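Local coordinates for protein leucyl-tRNA synthetase subunit alpha (PDB 3O0A) that forms part of the enzyme that joins leucine to its tRNA, this hydrolytic CP1 domain probably removing wrongly attached amino acids, at residues 78-81 and 82-86; 113-116 and 117-120; 145-148 and 149-152. All coordinates share one frame; numbering follows the deposited sequence.

Contact 1: residues 78-81 and 82-86; sequences ACYS and DVENF
Cys-79 and Asp-82 meet at the start of helix 80-91, where Cys-79 is the N-cap residue. Its SG accepts a weak capping bond from Asp-82 N (3.5 Å), and its carbonyl oxygen receives a second weak bond from the same amide. SG stands anti to the backbone N (chi1 176°), beside the carbonyl carbon, which sets it against Asp-82 N and the Asp-82 carboxylate, with SG 3.3 Å from Asp-82 CG; the acid group lies alongside the cap residue, its OD2 near Cys-79 CB.

Along another side of the first turn, Tyr-80 meets Glu-84, one turn ahead of it. The carboxylate comes to the edge of the phenol ring, close to the ring plane, with Glu-84 OE2 3.8 Å from Tyr-80 CE1, and the two flat groups stand almost perpendicular, 86° apart. Water 1 joins their ends, lying 2.6 Å from Tyr-80 OH and donating to Glu-84 OE2.

Behind these side chains the regular i to i+4 ladder fixes their spacing: Val-83 N to Cys-79 O, Glu-84 N to Tyr-80 O and Asn-85 N to Ser-81 O. The middle bond is the straightest of the three at the hydrogen, 167°.

Further out, the neighbouring helix 64-74 receives Tyr-80 on Pro-66, Ala-69 and Glu-73, while buried Val-83 touches Val-65 of that helix and Leu-109 of strand 106-114. Phe-86 continues this inner face onto Val-107 and Pro-60. The helix thus packs on one side against helix and strand and leaves Ser-81, Asp-82, Glu-84 and Asn-85 on the surface. Within the first turn, the CG2 branch of Val-83 comes to 3.5 Å from Cys-79 O.

Contact 2: residues 113-116 and 117-120; sequences ATNP and ANGE
Asn-115 and Glu-120 are joined by a backbone bond, Asn-115 N to Glu-120 O (2.8 Å), nearly straight (174°). The carbonyl of Asn-115 takes two amides, a short bond from Gly-119 N (2.7 Å) and a weak one from Asn-118 N. These bonds close a beta hairpin between antiparallel strands 106-114 and 121-127, with a tight loop at Pro-116 to Gly-119 that ends in the positive phi of Gly-119.

Side-chain bonds to the backbone reinforce the turn. Asn-115 CG lies opposite the backbone N (chi1 -176°), which carries OD1 to accept from Ala-117 N (2.9 Å), the donor approaching at a tilt to the carbonyl plane; Asn-118 OD1 receives Glu-120 N from above the Asn-118 carbonyl plane, an Asx turn. The two asparagines cross at about a right angle, amide planes 57° apart, with Asn-118 OD1 3.2 Å from Asn-115 CB.

Water 2 accepts from Asn-115 ND2 and Asn-118 ND2 and donates to Glu-120 OE1, which also forms a salt bridge with Lys-161. Asn-115 ND2 also donates to Val-50 O. Replacing Asn-115 by an alanine would probably leave Ala-117 N and Val-50 O each short of a partner. Thr-114 CG2 packs on Gly-119 CA (3.8 Å).

Contact 3: residues 145-148 and 149-152; sequences HDQR and DWEF
The carboxylates of Asp-146 and Asp-149 lie stacked, their planes 24° apart, at the N-terminal end of helix 147-156. Asp-146 is the N-cap: its OD1 accepts from Asp-149 N (3.1 Å), met from above the carboxylate plane. Asp-146 CG stands opposite its own backbone N (chi1 -175°), which brings OD1 to that amide. Asp-149 OD2 presses against Asp-146 CB at 3.2 Å, and its two oxygens are also taken by Tyr-129 OH and Val-142 N, tying the helix start to the end of strand 138-141.

Gln-147 and Glu-151 instead cross at about a right angle, amide and carboxylate planes 82° apart. The Gln-147 chain, bent at chi2, carries NE2 to Glu-151 OE2 (3.1 Å) in a nearly straight bond; the acceptor lies in the amide plane, but the donor stands above the carboxylate. Gln-147 OE1 takes Ala-176 N, which holds the amide against flipping. Trp-150 CE3 lies 3.8 Å from Gln-147 NE2, and its NE1 bonds to Phe-172 O.

The cap amide, Tyr-129 OH, Val-142 N and water 3 (weakly to Asp-146 OD1) thus hold the carboxylates in place although Asp-146 OD2 and Asp-149 OD2 lie 3.6 Å apart.

Overall arrangement
The three contacts follow one another along the chain of a single domain without touching. Contacts 1 and 3 both stand at helix starts capped by a side chain, a sulfur in one and a carboxylate in the other; their centres are 23 Å apart and their nearest atoms about 7 Å. Contact 2 is a hairpin turn, its centre 26 Å from that of contact 1 and 20 Å from that of contact 3. One mixed sheet connects all three: the helix of contact 1 packs on strand 106-114, whose end runs into contact 2, while contact 3 meets strand 138-141, outermost at the sheet's other side. Contact 3 probably lies near the editing pocket, as in related domains.

Contact 1: residues 78-81 and 82-86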
ATOM      1  N   ALA A  78      13.773   1.307  10.478  1.00 16.92           N
ATOM      2  CA  ALA A  78      14.306   1.430   9.118  1.00 15.41           C
ATOM      3  C   ALA A  78      15.768   1.822   9.115  1.00 15.74           C
ATOM      4  O   ALA A  78      16.249   2.498  10.028  1.00 15.42           O
ATOM      5  CB  ALA A  78      13.507   2.450   8.299  1.00 14.94           C
ATOM      6  N   CYS A  79      16.464   1.389   8.066  1.00 15.70           N
ATOM      7  CA  CYS A  79      17.817   1.835   7.789  1.00 15.28           C
ATOM      8  C   CYS A  79      17.742   2.958   6.757  1.00 14.13           C
ATOM      9  O   CYS A  79      17.469   2.698   5.581  1.00 12.98           O
ATOM     10  CB  CYS A  79      18.638   0.675   7.230  1.00 16.04           C
ATOM     11  SG  CYS A  79      20.275   1.211   6.765  1.00 18.86           S
ATOM     12  N   TYR A  80      17.961   4.203   7.191  1.00 13.22           N
ATOM     13  CA  TYR A  80      17.824   5.332   6.280  1.00 12.69           C
ATOM     14  C   TYR A  80      18.765   5.264   5.063  1.00 12.64           C
ATOM     15  O   TYR A  80      18.343   5.508   3.923  1.00 12.00           O
ATOM     16  CB  TYR A  80      17.994   6.673   7.007  1.00 13.01           C
ATOM     17  CG  TYR A  80      17.454   7.824   6.186  1.00 12.59           C
ATOM     18  CD1 TYR A  80      18.252   8.452   5.227  1.00 14.44           C
ATOM     19  CD2 TYR A  80      16.134   8.275   6.350  1.00 12.72           C
ATOM     20  CE1 TYR A  80      17.756   9.495   4.440  1.00 14.95           C
ATOM     21  CE2 TYR A  80      15.639   9.333   5.576  1.00 14.14           C
ATOM     22  CZ  TYR A  80      16.456   9.927   4.627  1.00 14.21           C
ATOM     23  OH  TYR A  80      15.975  10.968   3.863  1.00 15.60           O
ATOM     24  N   SER A  81      20.022   4.902   5.291  1.00 12.10           N
ATOM     25  CA  SER A  81      20.971   4.795   4.183  1.00 12.55           C
ATOM     26  C   SER A  81      20.521   3.753   3.159  1.00 12.97           C
ATOM     27  O   SER A  81      20.761   3.921   1.956  1.00 12.59           O
ATOM     28  CB  SER A  81      22.384   4.477   4.681  1.00 13.10           C
ATOM     29  OG  SER A  81      22.361   3.434   5.635  1.00 13.15           O
ATOM     30  N   ASP A  82      19.891   2.681   3.633  1.00 13.16           N
ATOM     31  CA  ASP A  82      19.391   1.628   2.729  1.00 14.19           C
ATOM     32  C   ASP A  82      18.335   2.233   1.818  1.00 13.89           C
ATOM     33  O   ASP A  82      18.276   1.947   0.610  1.00 13.39           O
ATOM     34  CB  ASP A  82      18.766   0.471   3.515  1.00 14.85           C
ATOM     35  CG  ASP A  82      19.771  -0.556   3.979  1.00 19.35           C
ATOM     36  OD1 ASP A  82      20.987  -0.433   3.696  1.00 22.02           O
ATOM     37  OD2 ASP A  82      19.330  -1.505   4.668  1.00 22.94           O
ATOM     38  N   VAL A  83      17.485   3.074   2.403  1.00 12.07           N
ATOM     39  CA  VAL A  83      16.406   3.686   1.643  1.00 12.52           C
ATOM     40  C   VAL A  83      16.994   4.668   0.627  1.00 12.31           C
ATOM     41  O   VAL A  83      16.642   4.638  -0.550  1.00 13.15           O
ATOM     42  CB  VAL A  83      15.374   4.364   2.567  1.00 11.50           C
ATOM     43  CG1 VAL A  83      14.278   5.071   1.735  1.00 11.90           C
ATOM     44  CG2 VAL A  83      14.729   3.327   3.472  1.00 12.32           C
ATOM     45  N   GLU A  84      17.918   5.501   1.084  1.00 12.64           N
ATOM     46  CA  GLU A  84      18.555   6.508   0.231  1.00 13.77           C
ATOM     47  C   GLU A  84      19.284   5.872  -0.941  1.00 13.84           C
ATOM     48  O   GLU A  84      19.169   6.321  -2.093  1.00 14.04           O
ATOM     49  CB  GLU A  84      19.553   7.296   1.074  1.00 15.01           C
ATOM     50  CG  GLU A  84      19.905   8.643   0.493  1.00 18.14           C
ATOM     51  CD  GLU A  84      20.587   9.524   1.517  1.00 23.84           C
ATOM     52  OE1 GLU A  84      21.546   9.047   2.157  1.00 23.74           O
ATOM     53  OE2 GLU A  84      20.148  10.682   1.685  1.00 27.53           O
ATOM     54  N   ASN A  85      20.040   4.820  -0.650  1.00 13.40           N
ATOM     55  CA  ASN A  85      20.772   4.093  -1.689  1.00 14.49           C
ATOM     56  C   ASN A  85      19.817   3.534  -2.735  1.00 14.35           C
ATOM     57  O   ASN A  85      20.101   3.579  -3.935  1.00 14.90           O
ATOM     58  CB  ASN A  85      21.590   2.956  -1.081  1.00 15.38           C
ATOM     59  CG  ASN A  85      22.742   3.457  -0.235  1.00 15.64           C
ATOM     60  OD1 ASN A  85      23.146   4.623  -0.330  1.00 18.70           O
ATOM     61  ND2 ASN A  85      23.262   2.592   0.609  1.00 19.34           N
ATOM     62  N   PHE A  86      18.692   3.000  -2.278  1.00 13.79           N
ATOM     63  CA  PHE A  86      17.681   2.487  -3.214  1.00 13.95           C
ATOM     64  C   PHE A  86      17.129   3.574  -4.148  1.00 13.98           C
ATOM     65  O   PHE A  86      17.069   3.394  -5.375  1.00 14.27           O
ATOM     66  CB  PHE A  86      16.558   1.792  -2.448  1.00 13.45           C
ATOM     67  CG  PHE A  86      15.405   1.378  -3.310  1.00 15.05           C
ATOM     68  CD1 PHE A  86      15.530   0.296  -4.181  1.00 16.90           C
ATOM     69  CD2 PHE A  86      14.188   2.074  -3.239  1.00 14.61           C
ATOM     70  CE1 PHE A  86      14.454  -0.090  -4.988  1.00 15.96           C
ATOM     71  CE2 PHE A  86      13.108   1.696  -4.040  1.00 16.71           C
ATOM     72  CZ  PHE A  86      13.244   0.601  -4.896  1.00 14.81           C
TER
HETATM   73  O   HOH W   1      17.154  11.452   1.558  1.00 28.08           O

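Contact 2: residues 113-116 and 117-120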
ATOM      1  N   ALA A 113       1.249   1.582   7.931  1.00 11.60           N
ATOM      2  CA  ALA A 113       0.057   2.340   7.586  1.00 11.42           C
ATOM      3  C   ALA A 113      -1.159   1.591   8.119  1.00 12.02           C
ATOM      4  O   ALA A 113      -1.221   0.363   8.067  1.00 13.28           O
ATOM      5  CB  ALA A 113      -0.041   2.474   6.078  1.00 12.05           C
ATOM      6  N   THR A 114      -2.130   2.342   8.618  1.00 11.28           N
ATOM      7  CA  THR A 114      -3.396   1.762   9.006  1.00 11.31           C
ATOM      8  C   THR A 114      -4.257   1.623   7.766  1.00 11.60           C
ATOM      9  O   THR A 114      -4.419   2.569   6.988  1.00 11.19           O
ATOM     10  CB  THR A 114      -4.092   2.628  10.059  1.00 12.48           C
ATOM     11  OG1 THR A 114      -3.222   2.764  11.190  1.00 12.76           O
ATOM     12  CG2 THR A 114      -5.416   1.999  10.489  1.00 11.96           C
ATOM     13  N   ASN A 115      -4.783   0.415   7.589  1.00 12.05           N
ATOM     14  CA  ASN A 115      -5.763   0.131   6.548  1.00 12.33           C
ATOM     15  C   ASN A 115      -7.129   0.644   7.023  1.00 12.63           C
ATOM     16  O   ASN A 115      -7.640   0.187   8.055  1.00 13.21           O
ATOM     17  CB  ASN A 115      -5.787  -1.386   6.313  1.00 12.85           C
ATOM     18  CG  ASN A 115      -6.710  -1.795   5.180  1.00 12.48           C
ATOM     19  OD1 ASN A 115      -7.660  -1.088   4.842  1.00 11.55           O
ATOM     20  ND2 ASN A 115      -6.425  -2.950   4.582  1.00 11.62           N
ATOM     21  N   PRO A 116      -7.724   1.602   6.288  1.00 12.01           N
ATOM     22  CA  PRO A 116      -8.990   2.219   6.725  1.00 12.92           C
ATOM     23  C   PRO A 116     -10.164   1.230   6.699  1.00 13.40           C
ATOM     24  O   PRO A 116     -11.189   1.487   7.327  1.00 13.91           O
ATOM     25  CB  PRO A 116      -9.204   3.338   5.696  1.00 12.91           C
ATOM     26  CG  PRO A 116      -8.493   2.866   4.484  1.00 12.36           C
ATOM     27  CD  PRO A 116      -7.264   2.157   5.004  1.00 12.01           C
ATOM     28  N   ALA A 117     -10.012   0.115   5.981  1.00 13.85           N
ATOM     29  CA  ALA A 117     -11.105  -0.864   5.866  1.00 14.94           C
ATOM     30  C   ALA A 117     -11.249  -1.713   7.132  1.00 15.80           C
ATOM     31  O   ALA A 117     -12.362  -2.033   7.554  1.00 16.25           O
ATOM     32  CB  ALA A 117     -10.893  -1.758   4.655  1.00 15.05           C
ATOM     33  N   ASN A 118     -10.119  -2.074   7.734  1.00 15.51           N
ATOM     34  CA  ASN A 118     -10.110  -3.043   8.832  1.00 16.30           C
ATOM     35  C   ASN A 118      -9.248  -2.654  10.040  1.00 16.29           C
ATOM     36  O   ASN A 118      -9.211  -3.391  11.034  1.00 17.16           O
ATOM     37  CB  ASN A 118      -9.711  -4.432   8.311  1.00 16.63           C
ATOM     38  CG  ASN A 118      -8.336  -4.440   7.667  1.00 16.48           C
ATOM     39  OD1 ASN A 118      -7.525  -3.546   7.911  1.00 16.26           O
ATOM     40  ND2 ASN A 118      -8.066  -5.452   6.844  1.00 17.92           N
ATOM     41  N   GLY A 119      -8.550  -1.524   9.945  1.00 15.12           N
ATOM     42  CA  GLY A 119      -7.714  -1.018  11.033  1.00 16.04           C
ATOM     43  C   GLY A 119      -6.395  -1.749  11.257  1.00 16.31           C
ATOM     44  O   GLY A 119      -5.674  -1.463  12.222  1.00 16.71           O
ATOM     45  N   GLU A 120      -6.072  -2.687  10.373  1.00 16.17           N
ATOM     46  CA  GLU A 120      -4.818  -3.432  10.465  1.00 17.20           C
ATOM     47  C   GLU A 120      -3.658  -2.532  10.096  1.00 16.52           C
ATOM     48  O   GLU A 120      -3.798  -1.654   9.245  1.00 15.58           O
ATOM     49  CB  GLU A 120      -4.839  -4.668   9.573  1.00 18.02           C
ATOM     50  CG  GLU A 120      -5.809  -5.721  10.075  1.00 21.96           C
ATOM     51  CD  GLU A 120      -5.935  -6.924   9.171  1.00 26.23           C
ATOM     52  OE1 GLU A 120      -5.239  -7.008   8.132  1.00 27.74           O
ATOM     53  OE2 GLU A 120      -6.751  -7.801   9.524  1.00 29.29           O
TER
HETATM   54  O   HOH W   2      -5.208  -5.690   5.837  1.00 22.73           O

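Contact 3: residues 145-148 and 149-152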
ATOM      1  N   HIS A 145      -4.067 -11.407  -4.853  1.00 21.79           N
ATOM      2  CA  HIS A 145      -4.888 -11.076  -6.025  1.00 22.03           C
ATOM      3  C   HIS A 145      -4.218 -10.180  -7.061  1.00 22.25           C
ATOM      4  O   HIS A 145      -4.863  -9.741  -8.019  1.00 22.76           O
ATOM      5  CB  HIS A 145      -6.216 -10.467  -5.545  1.00 21.55           C
ATOM      6  CG  HIS A 145      -6.914 -11.324  -4.540  1.00 22.16           C
ATOM      7  ND1 HIS A 145      -7.343 -12.602  -4.833  1.00 23.32           N
ATOM      8  CD2 HIS A 145      -7.219 -11.113  -3.238  1.00 21.40           C
ATOM      9  CE1 HIS A 145      -7.893 -13.135  -3.758  1.00 23.83           C
ATOM     10  NE2 HIS A 145      -7.835 -12.250  -2.778  1.00 21.95           N
ATOM     11  N   ASP A 146      -2.929  -9.904  -6.865  1.00 22.11           N
ATOM     12  CA  ASP A 146      -2.154  -9.112  -7.814  1.00 22.91           C
ATOM     13  C   ASP A 146      -0.813  -9.831  -8.013  1.00 23.82           C
ATOM     14  O   ASP A 146      -0.056 -10.028  -7.055  1.00 23.50           O
ATOM     15  CB  ASP A 146      -1.979  -7.678  -7.286  1.00 21.31           C
ATOM     16  CG  ASP A 146      -1.269  -6.739  -8.280  1.00 23.21           C
ATOM     17  OD1 ASP A 146      -0.131  -7.033  -8.701  1.00 25.18           O
ATOM     18  OD2 ASP A 146      -1.835  -5.664  -8.594  1.00 25.99           O
ATOM     19  N   GLN A 147      -0.556 -10.256  -9.251  1.00 25.25           N
ATOM     20  CA  GLN A 147       0.638 -11.033  -9.574  1.00 26.75           C
ATOM     21  C   GLN A 147       1.943 -10.300  -9.280  1.00 26.07           C
ATOM     22  O   GLN A 147       2.881 -10.906  -8.759  1.00 26.57           O
ATOM     23  CB  GLN A 147       0.610 -11.533 -11.025  1.00 28.10           C
ATOM     24  CG  GLN A 147       1.745 -12.498 -11.358  1.00 29.83           C
ATOM     25  CD  GLN A 147       1.735 -13.760 -10.504  1.00 31.32           C
ATOM     26  OE1 GLN A 147       0.681 -14.232 -10.075  1.00 33.68           O
ATOM     27  NE2 GLN A 147       2.915 -14.322 -10.270  1.00 31.82           N
ATOM     28  N   ARG A 148       2.002  -9.011  -9.616  1.00 25.42           N
ATOM     29  CA  ARG A 148       3.179  -8.185  -9.314  1.00 25.09           C
ATOM     30  C   ARG A 148       3.416  -8.163  -7.798  1.00 23.78           C
ATOM     31  O   ARG A 148       4.547  -8.328  -7.339  1.00 24.02           O
ATOM     32  CB  ARG A 148       3.009  -6.750  -9.845  1.00 25.30           C
ATOM     33  CG  ARG A 148       2.540  -6.631 -11.298  1.00 29.96           C
ATOM     34  CD  ARG A 148       3.716  -6.657 -12.262  1.00 35.24           C
ATOM     35  NE  ARG A 148       3.343  -6.230 -13.612  1.00 40.65           N
ATOM     36  CZ  ARG A 148       3.048  -7.052 -14.620  1.00 44.55           C
ATOM     37  NH1 ARG A 148       3.076  -8.371 -14.446  1.00 47.01           N
ATOM     38  NH2 ARG A 148       2.729  -6.558 -15.817  1.00 46.40           N
ATOM     39  N   ASP A 149       2.339  -7.992  -7.026  1.00 22.74           N
ATOM     40  CA  ASP A 149       2.430  -7.928  -5.559  1.00 21.68           C
ATOM     41  C   ASP A 149       2.776  -9.292  -4.963  1.00 22.11           C
ATOM     42  O   ASP A 149       3.472  -9.387  -3.952  1.00 21.78           O
ATOM     43  CB  ASP A 149       1.106  -7.433  -4.947  1.00 20.83           C
ATOM     44  CG  ASP A 149       0.758  -5.994  -5.335  1.00 20.74           C
ATOM     45  OD1 ASP A 149       1.655  -5.181  -5.667  1.00 21.55           O
ATOM     46  OD2 ASP A 149      -0.436  -5.657  -5.279  1.00 18.40           O
ATOM     47  N   TRP A 150       2.253 -10.351  -5.570  1.00 23.14           N
ATOM     48  CA  TRP A 150       2.527 -11.705  -5.122  1.00 24.28           C
ATOM     49  C   TRP A 150       4.028 -11.994  -5.203  1.00 24.93           C
ATOM     50  O   TRP A 150       4.623 -12.508  -4.257  1.00 24.83           O
ATOM     51  CB  TRP A 150       1.767 -12.707  -5.989  1.00 25.71           C
ATOM     52  CG  TRP A 150       1.901 -14.101  -5.513  1.00 27.65           C
ATOM     53  CD1 TRP A 150       1.062 -14.764  -4.667  1.00 28.84           C
ATOM     54  CD2 TRP A 150       2.937 -15.031  -5.864  1.00 29.73           C
ATOM     55  NE1 TRP A 150       1.511 -16.048  -4.464  1.00 30.41           N
ATOM     56  CE2 TRP A 150       2.663 -16.235  -5.180  1.00 30.72           C
ATOM     57  CE3 TRP A 150       4.072 -14.956  -6.679  1.00 29.08           C
ATOM     58  CZ2 TRP A 150       3.480 -17.372  -5.299  1.00 32.64           C
ATOM     59  CZ3 TRP A 150       4.891 -16.089  -6.796  1.00 31.26           C
ATOM     60  CH2 TRP A 150       4.587 -17.275  -6.105  1.00 32.54           C
ATOM     61  N   GLU A 151       4.622 -11.636  -6.336  1.00 25.47           N
ATOM     62  CA  GLU A 151       6.051 -11.868  -6.582  1.00 26.86           C
ATOM     63  C   GLU A 151       6.933 -11.059  -5.631  1.00 25.55           C
ATOM     64  O   GLU A 151       7.956 -11.556  -5.143  1.00 26.72           O
ATOM     65  CB  GLU A 151       6.384 -11.550  -8.039  1.00 27.98           C
ATOM     66  CG  GLU A 151       5.778 -12.548  -9.023  1.00 31.61           C
ATOM     67  CD  GLU A 151       5.682 -12.014 -10.447  1.00 35.06           C
ATOM     68  OE1 GLU A 151       5.889 -10.799 -10.675  1.00 34.86           O
ATOM     69  OE2 GLU A 151       5.378 -12.822 -11.344  1.00 38.74           O
ATOM     70  N   PHE A 152       6.535  -9.818  -5.364  1.00 23.58           N
ATOM     71  CA  PHE A 152       7.230  -9.002  -4.378  1.00 21.79           C
ATOM     72  C   PHE A 152       7.132  -9.623  -2.987  1.00 21.33           C
ATOM     73  O   PHE A 152       8.132  -9.692  -2.271  1.00 20.86           O
ATOM     74  CB  PHE A 152       6.698  -7.569  -4.361  1.00 20.43           C
ATOM     75  CG  PHE A 152       7.580  -6.613  -3.592  1.00 20.34           C
ATOM     76  CD1 PHE A 152       8.681  -6.018  -4.207  1.00 20.61           C
ATOM     77  CD2 PHE A 152       7.314  -6.319  -2.254  1.00 20.40           C
ATOM     78  CE1 PHE A 152       9.505  -5.137  -3.497  1.00 19.16           C
ATOM     79  CE2 PHE A 152       8.133  -5.437  -1.538  1.00 20.74           C
ATOM     80  CZ  PHE A 152       9.223  -4.848  -2.165  1.00 19.20           C
TER
HETATM   81  O   HOH W   3       0.845  -4.181  -8.215  1.00 28.17           O
HETATM   82  O   HOH W   4       3.918 -10.604 -13.373  1.00 43.33           O